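Local coordinates for protein exotoxin 6 (Staphylococcus aureus subsp. aureus Mu50, PDB 4ZYS) that is a staphylococcal superantigen-like exotoxin, probably a secreted sugar-binding protein that acts on host defences, at residues D38-I43 with G64-I69. Numbering follows the deposited sequence.
Sequences DYIDVI and GDNSNI
I40 overlaps N66 and I69 with a single atom, its terminal methyl CD1, which reaches from strand 37-44 to N66 in strand 64-67 and to I69, just past the corner at N68. With CG1 anti to the backbone N (chi1 -174°), the longer branch of I40 carries that methyl to 4.1 Å from N66 CB, and N66 ND2 lies at 4.1 Å from the same I40 CD1. The two side chains run at a slant to each other, and the isoleucine touches the asparagine by this one methyl. On the I69 side the meeting is methyl to methyl, I40 CD1 to I69 CD1 at 4.2 Å. V42, two residues on and facing the same way as I40, adds CG2 at 4.4 Å from I69 CD1, so the one methyl of I69 meets both I40 and V42.

The amide of N66 is buried, and its polar end is held chiefly from outside the two segments: ND2 hydrogen-bonds K62 O, with only a weak, bent bond to G64 O (3.0 Å, 125°). S67 OG, bonded to T28 OG1, ties 64-69 to strand 27-34.

F61 packs on N66 and I69, while V90 of strand 84-92 touches both I40 and I69, extending the apolar cluster. Strand 27-34 lies between 37-44 and 64-67 in the sheet, and the chain turns a corner at N68 before strand 69-74. Inward-facing side chains meeting across such a strongly curled sheet are typical of the OB-fold beta-barrel core of superantigen-like toxins.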
ATOM      1  N   ASP A  38      -8.967  16.737   3.320  1.00 34.06           N
ATOM      2  CA  ASP A  38      -8.761  15.965   4.558  1.00 31.88           C
ATOM      3  C   ASP A  38      -7.347  15.384   4.704  1.00 31.33           C
ATOM      4  O   ASP A  38      -6.778  14.864   3.743  1.00 29.88           O
ATOM      5  CB  ASP A  38      -9.790  14.846   4.687  1.00 33.01           C
ATOM      6  CG  ASP A  38     -11.195  15.325   5.011  1.00 39.16           C
ATOM      7  OD1 ASP A  38     -11.432  16.560   4.970  1.00 41.14           O
ATOM      8  OD2 ASP A  38     -12.061  14.471   5.289  1.00 42.49           O
ATOM      9  N   TYR A  39      -6.800  15.499   5.940  1.00 25.92           N
ATOM     10  CA  TYR A  39      -5.459  15.075   6.383  1.00 23.50           C
ATOM     11  C   TYR A  39      -5.498  14.492   7.779  1.00 23.31           C
ATOM     12  O   TYR A  39      -6.395  14.808   8.541  1.00 23.12           O
ATOM     13  CB  TYR A  39      -4.465  16.270   6.410  1.00 24.75           C
ATOM     14  CG  TYR A  39      -4.352  17.021   5.112  1.00 28.52           C
ATOM     15  CD1 TYR A  39      -3.528  16.565   4.091  1.00 30.83           C
ATOM     16  CD2 TYR A  39      -5.053  18.204   4.907  1.00 31.83           C
ATOM     17  CE1 TYR A  39      -3.435  17.245   2.877  1.00 33.86           C
ATOM     18  CE2 TYR A  39      -4.941  18.912   3.707  1.00 33.92           C
ATOM     19  CZ  TYR A  39      -4.133  18.426   2.694  1.00 43.41           C
ATOM     20  OH  TYR A  39      -4.029  19.101   1.502  1.00 50.98           O
ATOM     21  N   ILE A  40      -4.490  13.707   8.133  1.00 18.50           N
ATOM     22  CA  ILE A  40      -4.280  13.159   9.464  1.00 18.37           C
ATOM     23  C   ILE A  40      -2.787  13.336   9.772  1.00 20.56           C
ATOM     24  O   ILE A  40      -1.946  12.966   8.949  1.00 17.22           O
ATOM     25  CB  ILE A  40      -4.808  11.693   9.658  1.00 20.92           C
ATOM     26  CG1 ILE A  40      -4.689  11.219  11.109  1.00 21.25           C
ATOM     27  CG2 ILE A  40      -4.189  10.666   8.701  1.00 21.42           C
ATOM     28  CD1 ILE A  40      -5.896  10.291  11.586  1.00 26.51           C
ATOM     29  N   ASP A  41      -2.476  13.983  10.916  1.00 18.09           N
ATOM     30  CA  ASP A  41      -1.105  14.217  11.390  1.00 17.63           C
ATOM     31  C   ASP A  41      -0.724  13.139  12.386  1.00 23.00           C
ATOM     32  O   ASP A  41      -1.526  12.819  13.251  1.00 22.12           O
ATOM     33  CB  ASP A  41      -0.966  15.599  12.060  1.00 18.95           C
ATOM     34  CG  ASP A  41      -0.921  16.788  11.135  1.00 26.40           C
ATOM     35  OD1 ASP A  41      -0.790  16.587   9.903  1.00 25.67           O
ATOM     36  OD2 ASP A  41      -1.084  17.922  11.629  1.00 34.10           O
ATOM     37  N   VAL A  42       0.482  12.580  12.267  1.00 19.97           N
ATOM     38  CA  VAL A  42       0.963  11.517  13.128  1.00 20.91           C
ATOM     39  C   VAL A  42       2.404  11.814  13.512  1.00 27.25           C
ATOM     40  O   VAL A  42       3.187  12.257  12.658  1.00 26.65           O
ATOM     41  CB  VAL A  42       0.862  10.108  12.446  1.00 25.58           C
ATOM     42  CG1 VAL A  42       1.076   8.976  13.450  1.00 25.82           C
ATOM     43  CG2 VAL A  42      -0.470   9.901  11.734  1.00 25.86           C
ATOM     44  N   ILE A  43       2.774  11.504  14.777  1.00 25.26           N
ATOM     45  CA  ILE A  43       4.163  11.535  15.259  1.00 26.04           C
ATOM     46  C   ILE A  43       4.594  10.082  15.477  1.00 30.74           C
ATOM     47  O   ILE A  43       3.915   9.338  16.180  1.00 31.91           O
ATOM     48  CB  ILE A  43       4.406  12.425  16.515  1.00 30.05           C
ATOM     49  CG1 ILE A  43       4.476  13.907  16.106  1.00 31.52           C
ATOM     50  CG2 ILE A  43       5.701  12.023  17.242  1.00 30.29           C
ATOM     51  CD1 ILE A  43       4.462  14.926  17.222  1.00 38.59           C
ATOM     52  N   GLY A  64     -10.399  15.226  14.704  1.00 27.53           N
ATOM     53  CA  GLY A  64      -9.676  15.201  15.960  1.00 26.17           C
ATOM     54  C   GLY A  64      -8.946  13.894  16.165  1.00 28.02           C
ATOM     55  O   GLY A  64      -8.548  13.229  15.194  1.00 28.46           O
ATOM     56  N   ASP A  65      -8.765  13.531  17.441  1.00 21.59           N
ATOM     57  CA  ASP A  65      -8.028  12.368  17.897  1.00 21.07           C
ATOM     58  C   ASP A  65      -8.599  11.038  17.409  1.00 26.07           C
ATOM     59  O   ASP A  65      -9.742  10.693  17.718  1.00 27.81           O
ATOM     60  CB  ASP A  65      -7.985  12.363  19.444  1.00 24.83           C
ATOM     61  CG  ASP A  65      -7.171  11.248  20.103  1.00 37.68           C
ATOM     62  OD1 ASP A  65      -6.676  10.368  19.386  1.00 38.58           O
ATOM     63  OD2 ASP A  65      -7.034  11.266  21.328  1.00 47.26           O
ATOM     64  N   ASN A  66      -7.752  10.266  16.696  1.00 20.94           N
ATOM     65  CA  ASN A  66      -7.974   8.884  16.273  1.00 20.07           C
ATOM     66  C   ASN A  66      -6.834   8.086  16.878  1.00 27.07           C
ATOM     67  O   ASN A  66      -5.710   8.185  16.390  1.00 27.05           O
ATOM     68  CB  ASN A  66      -8.014   8.750  14.745  1.00 18.79           C
ATOM     69  CG  ASN A  66      -9.261   9.306  14.113  1.00 30.29           C
ATOM     70  OD1 ASN A  66     -10.228   8.584  13.850  1.00 27.61           O
ATOM     71  ND2 ASN A  66      -9.274  10.602  13.875  1.00 15.73           N
ATOM     72  N   SER A  67      -7.080   7.365  17.978  1.00 26.18           N
ATOM     73  CA  SER A  67      -6.003   6.636  18.665  1.00 26.79           C
ATOM     74  C   SER A  67      -6.051   5.112  18.479  1.00 30.79           C
ATOM     75  O   SER A  67      -5.489   4.377  19.300  1.00 32.20           O
ATOM     76  CB  SER A  67      -6.016   6.970  20.153  1.00 31.37           C
ATOM     77  OG  SER A  67      -5.362   8.209  20.360  1.00 36.86           O
ATOM     78  N   ASN A  68      -6.664   4.642  17.388  1.00 25.15           N
ATOM     79  CA  ASN A  68      -6.807   3.208  17.091  1.00 24.75           C
ATOM     80  C   ASN A  68      -6.421   2.965  15.623  1.00 26.61           C
ATOM     81  O   ASN A  68      -7.138   2.296  14.880  1.00 27.10           O
ATOM     82  CB  ASN A  68      -8.279   2.802  17.357  1.00 25.01           C
ATOM     83  CG  ASN A  68      -9.289   3.552  16.473  1.00 41.15           C
ATOM     84  OD1 ASN A  68      -9.073   4.704  16.024  1.00 28.28           O
ATOM     85  ND2 ASN A  68     -10.378   2.880  16.130  1.00 29.89           N
ATOM     86  N   ILE A  69      -5.326   3.565  15.180  1.00 20.41           N
ATOM     87  CA  ILE A  69      -4.986   3.479  13.772  1.00 17.25           C
ATOM     88  C   ILE A  69      -3.640   2.842  13.556  1.00 20.08           C
ATOM     89  O   ILE A  69      -2.791   2.818  14.456  1.00 19.45           O
ATOM     90  CB  ILE A  69      -5.049   4.896  13.080  1.00 19.43           C
ATOM     91  CG1 ILE A  69      -4.147   5.945  13.769  1.00 19.20           C
ATOM     92  CG2 ILE A  69      -6.474   5.402  12.957  1.00 19.89           C
ATOM     93  CD1 ILE A  69      -3.573   7.046  12.851  1.00 24.75           C
TER